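Local coordinates for uncharacterized protein (Rhodobacter sphaeroides, PDB 3PU2), which is of unknown function but belongs to the AHA1 family of the SRPBCC superfamily and may be related to activators of the Hsp90 ATPase, at residues E26-W29 with A30-T33. Sequence-based numbering, arbitrary orientation.
Sequences EQLW and AALT
The carbonyl oxygen of W29 takes two bonds from T33: OG1 of T33 donates to W29 O at 2.9 Å, and the backbone N of T33 adds a weak one. The hydroxyl reaches back because T33 OG1 sits between its own backbone N and carbonyl carbon (chi1 81°), and it approaches W29 O tilted 34° from the carbonyl plane. The same rotation lays CG2 of T33 over one face of the W29 indole, 3.9 Å from the centroid of the five-membered ring, a CH-pi contact. This is the last turn of helix 25-33, which lies with helix 139-156 against the antiparallel sheet in the Bet v 1-like fold. One residue earlier, L28 O accepts from L32 N at 2.8 Å and also, weakly, from A31 N, whose other acceptor is Q27 O at 3.1 Å; the bond from A30 N to E26 O is weak. A31 O is taken by NE1 of W41, and Q27 turns its OE1 to the backbone N of T24. With W29 cut back to an alanine, T33 CG2 would probably lose the ring face it lies over, and a gap would be likely to open beside P85 and P86. On the buried side L28 CG meets L32 CD1 at 3.7 Å, and L110 of the sheet touches both leucines.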
ATOM      1  N   GLU A  26       9.105   7.663  11.130  1.00 61.11           N
ATOM      2  CA  GLU A  26      10.330   6.932  10.841  1.00 64.40           C
ATOM      3  C   GLU A  26      10.089   5.434  10.955  1.00 65.50           C
ATOM      4  O   GLU A  26      10.733   4.631  10.274  1.00 61.30           O
ATOM      5  CB  GLU A  26      11.439   7.325  11.826  1.00 79.52           C
ATOM      6  CG  GLU A  26      11.981   8.748  11.705  1.00 97.24           C
ATOM      7  CD  GLU A  26      10.929   9.821  11.946  1.00116.35           C
ATOM      8  OE1 GLU A  26       9.937   9.546  12.655  1.00123.78           O
ATOM      9  OE2 GLU A  26      11.105  10.949  11.437  1.00122.06           O
ATOM     10  N   GLN A  27       9.172   5.060  11.838  1.00 80.17           N
ATOM     11  CA  GLN A  27       8.861   3.655  12.050  1.00 79.99           C
ATOM     12  C   GLN A  27       7.853   3.214  11.022  1.00 71.58           C
ATOM     13  O   GLN A  27       7.908   2.092  10.531  1.00 71.83           O
ATOM     14  CB  GLN A  27       8.270   3.436  13.436  1.00 82.22           C
ATOM     15  CG  GLN A  27       9.135   3.905  14.576  1.00 92.12           C
ATOM     16  CD  GLN A  27       8.407   3.809  15.894  1.00 97.64           C
ATOM     17  OE1 GLN A  27       7.336   4.396  16.065  1.00 87.98           O
ATOM     18  NE2 GLN A  27       8.977   3.064  16.836  1.00103.96           N
ATOM     19  N   LEU A  28       6.924   4.100  10.699  1.00 52.32           N
ATOM     20  CA  LEU A  28       5.911   3.760   9.728  1.00 50.28           C
ATOM     21  C   LEU A  28       6.539   3.570   8.348  1.00 62.20           C
ATOM     22  O   LEU A  28       6.154   2.668   7.602  1.00 67.51           O
ATOM     23  CB  LEU A  28       4.842   4.842   9.678  1.00 52.72           C
ATOM     24  CG  LEU A  28       3.580   4.359   8.969  1.00 49.26           C
ATOM     25  CD1 LEU A  28       3.156   3.044   9.589  1.00 45.27           C
ATOM     26  CD2 LEU A  28       2.469   5.385   9.089  1.00 59.60           C
ATOM     27  N   TRP A  29       7.506   4.417   8.011  1.00 60.16           N
ATOM     28  CA  TRP A  29       8.191   4.320   6.725  1.00 55.82           C
ATOM     29  C   TRP A  29       8.947   2.995   6.641  1.00 61.73           C
ATOM     30  O   TRP A  29       9.007   2.380   5.578  1.00 58.14           O
ATOM     31  CB  TRP A  29       9.152   5.513   6.541  1.00 57.11           C
ATOM     32  CG  TRP A  29      10.035   5.463   5.314  1.00 49.10           C
ATOM     33  CD1 TRP A  29      11.224   4.791   5.171  1.00 48.31           C
ATOM     34  CD2 TRP A  29       9.773   6.074   4.053  1.00 43.67           C
ATOM     35  NE1 TRP A  29      11.713   4.944   3.894  1.00 46.91           N
ATOM     36  CE2 TRP A  29      10.840   5.726   3.186  1.00 48.19           C
ATOM     37  CE3 TRP A  29       8.740   6.877   3.564  1.00 43.63           C
ATOM     38  CZ2 TRP A  29      10.898   6.157   1.865  1.00 49.18           C
ATOM     39  CZ3 TRP A  29       8.796   7.306   2.251  1.00 50.98           C
ATOM     40  CH2 TRP A  29       9.869   6.944   1.414  1.00 51.08           C
ATOM     41  N   ALA A  30       9.513   2.546   7.756  1.00 65.78           N
ATOM     42  CA  ALA A  30      10.249   1.281   7.770  1.00 56.45           C
ATOM     43  C   ALA A  30       9.285   0.109   7.556  1.00 55.57           C
ATOM     44  O   ALA A  30       9.661  -0.931   6.998  1.00 58.89           O
ATOM     45  CB  ALA A  30      10.990   1.116   9.092  1.00 53.21           C
ATOM     46  N   ALA A  31       8.041   0.294   8.000  1.00 45.97           N
ATOM     47  CA  ALA A  31       7.005  -0.719   7.870  1.00 43.97           C
ATOM     48  C   ALA A  31       6.476  -0.762   6.446  1.00 48.93           C
ATOM     49  O   ALA A  31       6.249  -1.832   5.897  1.00 54.73           O
ATOM     50  CB  ALA A  31       5.865  -0.419   8.831  1.00 53.48           C
ATOM     51  N   LEU A  32       6.281   0.416   5.860  1.00 57.25           N
ATOM     52  CA  LEU A  32       5.758   0.554   4.506  1.00 54.22           C
ATOM     53  C   LEU A  32       6.747   0.277   3.373  1.00 56.84           C
ATOM     54  O   LEU A  32       6.330   0.038   2.229  1.00 56.53           O
ATOM     55  CB  LEU A  32       5.191   1.958   4.333  1.00 49.54           C
ATOM     56  CG  LEU A  32       3.900   2.230   5.102  1.00 46.30           C
ATOM     57  CD1 LEU A  32       3.732   3.707   5.327  1.00 57.20           C
ATOM     58  CD2 LEU A  32       2.724   1.700   4.318  1.00 40.46           C
ATOM     59  N   THR A  33       8.044   0.284   3.682  1.00 57.52           N
ATOM     60  CA  THR A  33       9.058   0.086   2.647  1.00 58.22           C
ATOM     61  C   THR A  33      10.113  -1.003   2.865  1.00 65.60           C
ATOM     62  O   THR A  33      10.980  -1.197   2.014  1.00 78.25           O
ATOM     63  CB  THR A  33       9.809   1.405   2.383  1.00 53.31           C
ATOM     64  OG1 THR A  33      10.813   1.587   3.390  1.00 58.29           O
ATOM     65  CG2 THR A  33       8.836   2.592   2.417  1.00 42.94           C
TER